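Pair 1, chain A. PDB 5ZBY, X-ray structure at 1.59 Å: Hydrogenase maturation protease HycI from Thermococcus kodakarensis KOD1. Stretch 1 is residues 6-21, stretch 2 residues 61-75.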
# COMPACT_ATOMS: atom_id res chain seq x y z
N ASP A 6 -10.56 0.15 -11.75
CA ASP A 6 -10.40 -1.14 -12.37
C ASP A 6 -9.77 -2.12 -11.41
O ASP A 6 -10.15 -3.29 -11.38
CB ASP A 6 -9.52 -1.03 -13.62
CG ASP A 6 -10.22 -0.31 -14.79
OD1 ASP A 6 -11.46 -0.15 -14.75
OD2 ASP A 6 -9.53 0.08 -15.75
N VAL A 7 -8.75 -1.65 -10.68
CA VAL A 7 -8.10 -2.50 -9.69
C VAL A 7 -9.13 -3.09 -8.71
O VAL A 7 -9.06 -4.27 -8.37
CB VAL A 7 -7.04 -1.74 -8.87
CG1 VAL A 7 -6.43 -2.65 -7.82
CG2 VAL A 7 -5.94 -1.20 -9.78
N PHE A 8 -10.08 -2.24 -8.29
CA PHE A 8 -11.01 -2.67 -7.24
C PHE A 8 -12.23 -3.42 -7.77
O PHE A 8 -12.93 -4.08 -7.02
CB PHE A 8 -11.47 -1.47 -6.42
CG PHE A 8 -10.42 -0.98 -5.49
CD1 PHE A 8 -10.32 -1.50 -4.23
CD2 PHE A 8 -9.48 -0.07 -5.91
CE1 PHE A 8 -9.31 -1.09 -3.37
CE2 PHE A 8 -8.48 0.35 -5.04
CZ PHE A 8 -8.42 -0.17 -3.77
N SER A 9 -12.42 -3.33 -9.07
CA SER A 9 -13.64 -3.84 -9.71
C SER A 9 -13.81 -5.35 -9.57
O SER A 9 -12.90 -6.14 -9.82
CB SER A 9 -13.64 -3.45 -11.18
OG SER A 9 -14.51 -4.28 -11.89
N GLY A 10 -15.01 -5.75 -9.16
CA GLY A 10 -15.28 -7.14 -8.96
C GLY A 10 -14.80 -7.70 -7.66
O GLY A 10 -15.00 -8.87 -7.38
N LYS A 11 -14.10 -6.90 -6.86
CA LYS A 11 -13.51 -7.41 -5.65
C LYS A 11 -14.33 -7.07 -4.45
O LYS A 11 -14.56 -5.89 -4.15
CB LYS A 11 -12.10 -6.83 -5.49
CG LYS A 11 -11.22 -7.09 -6.67
CD LYS A 11 -10.93 -8.53 -6.82
CE LYS A 11 -9.94 -8.75 -7.93
NZ LYS A 11 -10.49 -8.39 -9.25
N THR A 12 -14.81 -8.09 -3.73
CA THR A 12 -15.66 -7.81 -2.58
C THR A 12 -14.90 -7.61 -1.28
O THR A 12 -15.09 -6.60 -0.59
CB THR A 12 -16.67 -8.92 -2.37
OG1 THR A 12 -17.47 -9.00 -3.55
CG2 THR A 12 -17.54 -8.61 -1.13
N ARG A 13 -14.05 -8.57 -0.93
CA ARG A 13 -13.34 -8.48 0.33
C ARG A 13 -11.95 -7.89 0.04
O ARG A 13 -11.17 -8.50 -0.70
CB ARG A 13 -13.24 -9.83 1.03
CG ARG A 13 -14.63 -10.46 1.42
CD ARG A 13 -14.36 -11.71 2.24
NE ARG A 13 -13.76 -11.46 3.52
CZ ARG A 13 -14.40 -10.98 4.56
NH1 ARG A 13 -15.73 -10.72 4.48
NH2 ARG A 13 -13.75 -10.82 5.70
N ILE A 14 -11.62 -6.79 0.71
CA ILE A 14 -10.41 -6.04 0.36
C ILE A 14 -9.59 -5.82 1.62
O ILE A 14 -10.16 -5.47 2.68
CB ILE A 14 -10.79 -4.72 -0.25
CG1 ILE A 14 -11.54 -5.00 -1.56
CG2 ILE A 14 -9.51 -3.89 -0.63
CD1 ILE A 14 -12.16 -3.85 -2.15
N VAL A 15 -8.28 -6.05 1.53
CA VAL A 15 -7.41 -5.67 2.62
C VAL A 15 -6.51 -4.58 2.07
O VAL A 15 -5.95 -4.76 0.98
CB VAL A 15 -6.59 -6.87 3.17
CG1 VAL A 15 -5.70 -6.43 4.36
CG2 VAL A 15 -7.53 -8.04 3.62
N ILE A 16 -6.43 -3.45 2.77
CA ILE A 16 -5.50 -2.41 2.37
C ILE A 16 -4.43 -2.28 3.45
O ILE A 16 -4.76 -2.15 4.63
CB ILE A 16 -6.21 -1.08 2.15
CG1 ILE A 16 -7.26 -1.28 1.03
CG2 ILE A 16 -5.21 0.00 1.70
CD1 ILE A 16 -8.20 -0.16 0.92
N CYS A 17 -3.18 -2.39 3.04
CA CYS A 17 -2.02 -2.49 3.94
C CYS A 17 -1.11 -1.33 3.73
O CYS A 17 -0.47 -1.27 2.68
CB CYS A 17 -1.23 -3.76 3.64
SG CYS A 17 -2.10 -5.23 4.16
N GLY A 18 -1.03 -0.41 4.69
CA GLY A 18 -0.09 0.71 4.56
C GLY A 18 1.28 0.33 5.08
O GLY A 18 1.41 -0.21 6.16
N ILE A 19 2.31 0.62 4.32
CA ILE A 19 3.68 0.31 4.66
C ILE A 19 4.41 1.61 4.80
O ILE A 19 4.27 2.50 3.96
CB ILE A 19 4.38 -0.56 3.55
CG1 ILE A 19 3.61 -1.89 3.39
CG2 ILE A 19 5.83 -0.90 3.93
CD1 ILE A 19 4.11 -2.65 2.17
N GLY A 20 5.22 1.76 5.85
CA GLY A 20 6.06 2.96 5.90
C GLY A 20 6.52 3.24 7.31
O GLY A 20 6.38 2.39 8.18
N ASN A 21 7.08 4.44 7.52
CA ASN A 21 7.66 4.83 8.80
C ASN A 21 7.30 6.30 9.02
O ASN A 21 7.71 7.14 8.24
CB ASN A 21 9.15 4.60 8.76
CG ASN A 21 9.84 5.02 10.06
OD1 ASN A 21 9.36 5.89 10.79
ND2 ASN A 21 10.95 4.38 10.34
N LYS A 61 -3.20 -12.46 9.65
CA LYS A 61 -4.42 -11.73 9.72
C LYS A 61 -4.92 -11.43 8.33
O LYS A 61 -6.07 -11.49 8.09
CB LYS A 61 -4.18 -10.43 10.43
CG LYS A 61 -5.41 -9.76 10.94
CD LYS A 61 -5.08 -8.68 11.93
CE LYS A 61 -6.34 -8.02 12.47
NZ LYS A 61 -6.72 -8.45 13.83
N ILE A 62 -4.03 -11.18 7.39
CA ILE A 62 -4.50 -10.93 6.05
C ILE A 62 -5.17 -12.18 5.49
O ILE A 62 -6.28 -12.11 4.91
CB ILE A 62 -3.33 -10.45 5.12
CG1 ILE A 62 -2.84 -9.06 5.57
CG2 ILE A 62 -3.81 -10.38 3.68
CD1 ILE A 62 -1.41 -8.73 5.03
N ALA A 63 -4.57 -13.34 5.73
CA ALA A 63 -5.11 -14.53 5.09
C ALA A 63 -6.45 -14.86 5.75
O ALA A 63 -7.39 -15.31 5.06
CB ALA A 63 -4.16 -15.69 5.20
N ALA A 64 -6.56 -14.53 7.05
CA ALA A 64 -7.74 -14.95 7.80
C ALA A 64 -8.94 -14.13 7.38
O ALA A 64 -10.06 -14.52 7.61
CB ALA A 64 -7.52 -14.82 9.28
N PHE A 65 -8.72 -12.98 6.75
CA PHE A 65 -9.78 -12.13 6.28
C PHE A 65 -10.39 -12.62 4.97
O PHE A 65 -11.37 -12.11 4.54
CB PHE A 65 -9.31 -10.69 6.13
CG PHE A 65 -10.41 -9.66 6.08
CD1 PHE A 65 -11.09 -9.29 7.20
CD2 PHE A 65 -10.72 -9.04 4.89
CE1 PHE A 65 -12.07 -8.34 7.14
CE2 PHE A 65 -11.69 -8.09 4.83
CZ PHE A 65 -12.36 -7.74 5.96
N LYS A 66 -9.78 -13.61 4.36
CA LYS A 66 -10.24 -14.13 3.09
C LYS A 66 -10.41 -13.09 1.99
O LYS A 66 -11.48 -12.89 1.52
CB LYS A 66 -11.50 -14.97 3.25
CG LYS A 66 -11.24 -16.29 3.91
CD LYS A 66 -12.51 -17.08 4.10
CE LYS A 66 -12.62 -18.24 3.14
NZ LYS A 66 -13.36 -17.85 1.91
N PRO A 67 -9.33 -12.39 1.65
CA PRO A 67 -9.47 -11.32 0.69
C PRO A 67 -9.65 -11.81 -0.75
O PRO A 67 -9.16 -12.88 -1.11
CB PRO A 67 -8.10 -10.56 0.82
CG PRO A 67 -7.16 -11.67 1.21
CD PRO A 67 -7.96 -12.57 2.14
N ASP A 68 -10.29 -10.94 -1.53
CA ASP A 68 -10.36 -11.03 -2.98
C ASP A 68 -9.23 -10.19 -3.56
O ASP A 68 -8.70 -10.53 -4.63
CB ASP A 68 -11.70 -10.51 -3.48
CG ASP A 68 -12.87 -11.38 -2.99
OD1 ASP A 68 -12.74 -12.62 -3.08
OD2 ASP A 68 -13.83 -10.80 -2.46
N LEU A 69 -8.87 -9.11 -2.85
CA LEU A 69 -7.81 -8.17 -3.28
C LEU A 69 -7.05 -7.71 -2.05
O LEU A 69 -7.66 -7.35 -1.04
CB LEU A 69 -8.40 -6.95 -3.97
CG LEU A 69 -7.42 -5.83 -4.39
CD1 LEU A 69 -6.47 -6.35 -5.45
CD2 LEU A 69 -8.15 -4.60 -4.86
N VAL A 70 -5.72 -7.68 -2.17
CA VAL A 70 -4.86 -7.08 -1.15
C VAL A 70 -4.11 -5.95 -1.83
O VAL A 70 -3.54 -6.16 -2.90
CB VAL A 70 -3.88 -8.10 -0.55
CG1 VAL A 70 -2.99 -7.39 0.50
CG2 VAL A 70 -4.69 -9.28 0.11
N VAL A 71 -4.19 -4.76 -1.24
CA VAL A 71 -3.52 -3.55 -1.79
C VAL A 71 -2.47 -3.08 -0.82
O VAL A 71 -2.83 -2.67 0.28
CB VAL A 71 -4.54 -2.43 -1.99
CG1 VAL A 71 -3.91 -1.19 -2.58
CG2 VAL A 71 -5.70 -2.93 -2.89
N PHE A 72 -1.20 -3.14 -1.21
CA PHE A 72 -0.11 -2.58 -0.42
C PHE A 72 0.08 -1.16 -0.86
O PHE A 72 -0.03 -0.87 -2.04
CB PHE A 72 1.18 -3.38 -0.62
CG PHE A 72 1.11 -4.74 0.02
CD1 PHE A 72 0.90 -5.88 -0.73
CD2 PHE A 72 1.19 -4.85 1.40
CE1 PHE A 72 0.79 -7.15 -0.10
CE2 PHE A 72 1.07 -6.12 2.02
CZ PHE A 72 0.90 -7.25 1.27
N VAL A 73 0.31 -0.25 0.08
CA VAL A 73 0.49 1.16 -0.27
C VAL A 73 1.82 1.60 0.36
O VAL A 73 2.03 1.40 1.55
CB VAL A 73 -0.65 2.05 0.25
CG1 VAL A 73 -0.43 3.51 -0.12
CG2 VAL A 73 -2.05 1.54 -0.23
N ASP A 74 2.75 2.12 -0.43
CA ASP A 74 4.11 2.42 0.10
C ASP A 74 4.71 3.61 -0.70
O ASP A 74 4.34 3.88 -1.83
CB ASP A 74 5.02 1.17 -0.04
CG ASP A 74 6.29 1.24 0.80
OD1 ASP A 74 6.39 2.12 1.68
OD2 ASP A 74 7.15 0.37 0.62
N ALA A 75 5.61 4.35 -0.06
CA ALA A 75 6.50 5.21 -0.81
C ALA A 75 7.52 4.39 -1.59
O ALA A 75 8.29 3.64 -1.01
CB ALA A 75 7.25 6.15 0.17
O HOH W 1 5.40 4.79 2.94

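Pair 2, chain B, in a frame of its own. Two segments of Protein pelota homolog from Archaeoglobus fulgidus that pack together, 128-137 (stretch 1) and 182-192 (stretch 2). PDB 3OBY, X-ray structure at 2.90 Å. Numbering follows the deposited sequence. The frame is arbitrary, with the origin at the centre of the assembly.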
# COMPACT_ATOMS: atom_id res chain seq x y z
N ARG B 128 5.75 6.73 -1.39
CA ARG B 128 6.76 5.92 -2.05
C ARG B 128 8.14 6.38 -1.63
O ARG B 128 8.42 7.57 -1.57
CB ARG B 128 6.60 6.05 -3.56
CG ARG B 128 6.52 4.75 -4.30
CD ARG B 128 5.20 4.59 -5.05
NE ARG B 128 4.05 4.49 -4.16
CZ ARG B 128 2.85 4.03 -4.54
NH1 ARG B 128 2.66 3.61 -5.78
NH2 ARG B 128 1.85 3.98 -3.67
N PRO B 129 9.04 5.43 -1.33
CA PRO B 129 10.40 5.75 -0.91
C PRO B 129 11.20 6.17 -2.14
O PRO B 129 10.83 5.85 -3.26
CB PRO B 129 10.89 4.43 -0.34
CG PRO B 129 10.27 3.45 -1.26
CD PRO B 129 8.84 3.97 -1.39
N GLU B 130 12.30 6.88 -1.93
CA GLU B 130 13.12 7.30 -3.05
C GLU B 130 13.66 6.03 -3.71
O GLU B 130 14.43 5.28 -3.11
CB GLU B 130 14.29 8.17 -2.57
CG GLU B 130 15.15 8.74 -3.70
CD GLU B 130 14.61 10.03 -4.29
OE1 GLU B 130 13.39 10.10 -4.60
OE2 GLU B 130 15.40 10.98 -4.44
N ILE B 131 13.24 5.81 -4.96
CA ILE B 131 13.65 4.62 -5.71
C ILE B 131 14.64 4.91 -6.84
O ILE B 131 14.43 5.82 -7.65
CB ILE B 131 12.42 3.91 -6.34
CG1 ILE B 131 11.37 3.60 -5.27
CG2 ILE B 131 12.86 2.63 -7.00
CD1 ILE B 131 11.90 2.79 -4.12
N VAL B 132 15.70 4.12 -6.92
CA VAL B 132 16.69 4.28 -7.98
C VAL B 132 16.76 3.01 -8.83
O VAL B 132 16.82 1.90 -8.31
CB VAL B 132 18.11 4.57 -7.42
CG1 VAL B 132 19.14 4.47 -8.55
CG2 VAL B 132 18.15 5.97 -6.82
N MET B 133 16.74 3.19 -10.14
CA MET B 133 16.81 2.08 -11.06
C MET B 133 18.16 2.08 -11.76
O MET B 133 18.63 3.12 -12.23
CB MET B 133 15.69 2.17 -12.08
CG MET B 133 14.34 1.71 -11.56
SD MET B 133 13.07 1.96 -12.78
CE MET B 133 11.73 2.68 -11.77
N LEU B 134 18.78 0.90 -11.83
CA LEU B 134 20.08 0.75 -12.47
C LEU B 134 20.09 -0.40 -13.46
O LEU B 134 19.92 -1.56 -13.09
CB LEU B 134 21.15 0.48 -11.42
CG LEU B 134 22.49 0.03 -12.01
CD1 LEU B 134 23.24 1.25 -12.50
CD2 LEU B 134 23.32 -0.70 -10.96
N THR B 135 20.28 -0.07 -14.73
CA THR B 135 20.36 -1.09 -15.77
C THR B 135 21.84 -1.26 -16.02
O THR B 135 22.56 -0.27 -16.19
CB THR B 135 19.66 -0.64 -17.05
OG1 THR B 135 20.12 0.68 -17.41
CG2 THR B 135 18.16 -0.63 -16.86
N ILE B 136 22.31 -2.50 -16.02
CA ILE B 136 23.73 -2.75 -16.21
C ILE B 136 24.02 -3.97 -17.07
O ILE B 136 23.31 -4.97 -17.04
CB ILE B 136 24.44 -2.94 -14.85
CG1 ILE B 136 25.96 -2.89 -15.03
CG2 ILE B 136 24.04 -4.28 -14.24
CD1 ILE B 136 26.73 -3.00 -13.72
N GLU B 137 25.09 -3.85 -17.85
CA GLU B 137 25.54 -4.91 -18.74
C GLU B 137 27.05 -4.71 -18.82
O GLU B 137 27.53 -3.62 -18.49
CB GLU B 137 24.91 -4.74 -20.12
CG GLU B 137 25.49 -3.60 -20.93
CD GLU B 137 24.69 -3.30 -22.18
OE1 GLU B 137 24.42 -4.23 -22.96
OE2 GLU B 137 24.32 -2.12 -22.37
N SER B 182 26.43 8.00 -3.51
CA SER B 182 26.42 9.44 -3.31
C SER B 182 25.10 10.11 -3.71
O SER B 182 24.84 11.24 -3.31
CB SER B 182 27.58 10.09 -4.06
OG SER B 182 27.46 9.90 -5.46
N PHE B 183 24.27 9.42 -4.49
CA PHE B 183 22.99 10.00 -4.92
C PHE B 183 21.96 10.05 -3.79
O PHE B 183 21.15 10.97 -3.71
CB PHE B 183 22.40 9.24 -6.11
CG PHE B 183 21.08 9.79 -6.59
CD1 PHE B 183 21.00 11.08 -7.09
CD2 PHE B 183 19.91 9.04 -6.48
CE1 PHE B 183 19.76 11.62 -7.48
CE2 PHE B 183 18.67 9.57 -6.86
CZ PHE B 183 18.60 10.86 -7.36
N ASP B 184 21.98 9.04 -2.92
CA ASP B 184 21.07 8.98 -1.77
C ASP B 184 19.64 8.56 -2.12
O ASP B 184 18.85 9.34 -2.65
CB ASP B 184 21.07 10.34 -1.05
CG ASP B 184 20.47 10.27 0.34
OD1 ASP B 184 20.68 11.22 1.12
OD2 ASP B 184 19.79 9.27 0.67
N PHE B 185 19.33 7.31 -1.81
CA PHE B 185 18.02 6.73 -2.05
C PHE B 185 17.85 5.59 -1.05
O PHE B 185 18.75 5.34 -0.25
CB PHE B 185 17.95 6.16 -3.46
CG PHE B 185 18.99 5.12 -3.72
CD1 PHE B 185 20.30 5.48 -4.01
CD2 PHE B 185 18.68 3.77 -3.59
CE1 PHE B 185 21.28 4.51 -4.19
CE2 PHE B 185 19.66 2.79 -3.77
CZ PHE B 185 20.96 3.16 -4.06
N LYS B 186 16.72 4.90 -1.09
CA LYS B 186 16.54 3.79 -0.17
C LYS B 186 16.44 2.44 -0.85
O LYS B 186 16.96 1.46 -0.35
CB LYS B 186 15.33 4.03 0.75
CG LYS B 186 14.16 4.72 0.10
CD LYS B 186 13.31 5.39 1.17
CE LYS B 186 13.85 6.76 1.57
NZ LYS B 186 13.61 7.76 0.50
N TYR B 187 15.78 2.38 -2.00
CA TYR B 187 15.65 1.10 -2.70
C TYR B 187 16.25 1.16 -4.09
O TYR B 187 16.08 2.14 -4.82
CB TYR B 187 14.19 0.66 -2.79
CG TYR B 187 13.59 0.30 -1.46
CD1 TYR B 187 14.00 -0.84 -0.77
CD2 TYR B 187 12.63 1.12 -0.87
CE1 TYR B 187 13.48 -1.15 0.48
CE2 TYR B 187 12.10 0.81 0.38
CZ TYR B 187 12.52 -0.32 1.04
OH TYR B 187 12.00 -0.61 2.28
N LEU B 188 16.93 0.08 -4.45
CA LEU B 188 17.57 -0.04 -5.74
C LEU B 188 17.00 -1.19 -6.55
O LEU B 188 16.83 -2.30 -6.04
CB LEU B 188 19.09 -0.24 -5.55
CG LEU B 188 19.94 -0.54 -6.79
CD1 LEU B 188 19.96 0.68 -7.70
CD2 LEU B 188 21.35 -0.91 -6.37
N ILE B 189 16.67 -0.91 -7.81
CA ILE B 189 16.19 -1.94 -8.71
C ILE B 189 17.37 -2.13 -9.64
O ILE B 189 17.82 -1.18 -10.27
CB ILE B 189 14.96 -1.49 -9.53
CG1 ILE B 189 13.72 -1.35 -8.64
CG2 ILE B 189 14.65 -2.53 -10.59
CD1 ILE B 189 13.89 -0.35 -7.53
N VAL B 190 17.88 -3.35 -9.72
CA VAL B 190 19.02 -3.66 -10.58
C VAL B 190 18.59 -4.60 -11.69
O VAL B 190 18.27 -5.77 -11.44
CB VAL B 190 20.14 -4.34 -9.76
CG1 VAL B 190 21.35 -4.58 -10.62
CG2 VAL B 190 20.49 -3.49 -8.57
N ALA B 191 18.57 -4.10 -12.92
CA ALA B 191 18.17 -4.91 -14.07
C ALA B 191 19.21 -4.85 -15.17
O ALA B 191 20.17 -4.07 -15.08
CB ALA B 191 16.83 -4.43 -14.60
N GLY B 192 19.02 -5.66 -16.20
CA GLY B 192 19.96 -5.69 -17.31
C GLY B 192 20.11 -7.07 -17.93
O GLY B 192 19.61 -8.05 -17.39

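Where do the two pairs differ most? They part at the entrance to the strands, where Asp A68 and Lys B186 occupy matching positions with side-chain centres 0.2 Å apart yet carry opposite charge. In pair 1 the carboxylate of Asp A68 accepts from backbone amides: Arg A13 N lies 2.7 Å from Asp A68 OD2 in a nearly straight hydrogen bond, and Thr A12 N adds a weak one to the same OD2 at 3.1 Å. In pair 2 the ammonium group cannot accept. Lys B186 NZ sits 2.9 Å from Glu B130 N, but both atoms are donors and no hydrogen bond forms; the aliphatic part of the lysine instead packs on the proline that matches Thr A12, with Lys B186 CD 3.0 Å from Pro B129 CB.

What backbone do they share? Each pair sets two parallel strands side by side, their axes 4.7 Å apart at closest approach and inclined by 15° in pair 1 and 19° in pair 2; fourteen central residues superpose with an RMSD of 0.7 Å. Five bridges match, from Ile A14–Leu A69 with Ile B131–Tyr B187 to Gly A18–Val A73 with Thr B135–Ala B191. The ladder opens alike: Arg A13 O accepts from Asp A68 N at 2.7 Å and from Leu A69 N at 3.2 Å, while Glu B130 O accepts from Lys B186 N at 3.1 Å and, weakly, from Tyr B187 N at 3.4 Å. It then alternates between strands, as parallel strands require, ending with Ile A19 N to Val A73 O at 2.9 Å and Ile B136 N to Ala B191 O at 2.8 Å.

How is the matching valine covered? Val A15 and Val B132 have side-chain centres only 0.6 Å apart, and both are t rotamers. Val A15 CG2 meets Phe A65 CD2 at 3.6 Å and Pro A67 CB at 3.8 Å. In pair 2 the proline position is taken by Phe B185, whose ring turns a face to Val B132 CB, 4.0 Å from the ring centroid, while Phe B183 CD2 approaches Val B132 CG2 at 3.6 Å. Phe A65 also serves Arg A13, two residues before Val A15: the guanidinium lies over its ring face, with CZ 4.0 Å from the centroid, and Arg A13 NE donates to Phe A65 O at 2.7 Å. The matching Glu B130 packs its CG 3.8 Å from Phe B185 CB.

What fills the two faces of the sheet? On the face of Val A15 and Cys A17, one bridge pair on along that face, the small cysteine sits against a large partner, with Cys A17 CB 3.5 Å from Phe A72 CD2. Pair 2 reverses the sizes: Leu B134 CD2 reaches Val B190 CG1 at 4.4 Å. On the other face, at the start of the ladder, Leu A69 CD2 lies over the ring of Phe A8, 4.2 Å from its centroid, whereas the matching Tyr B187 supplies a ring itself, with Pro B129 CG at its edge, 3.3 Å from Tyr B187 CD2.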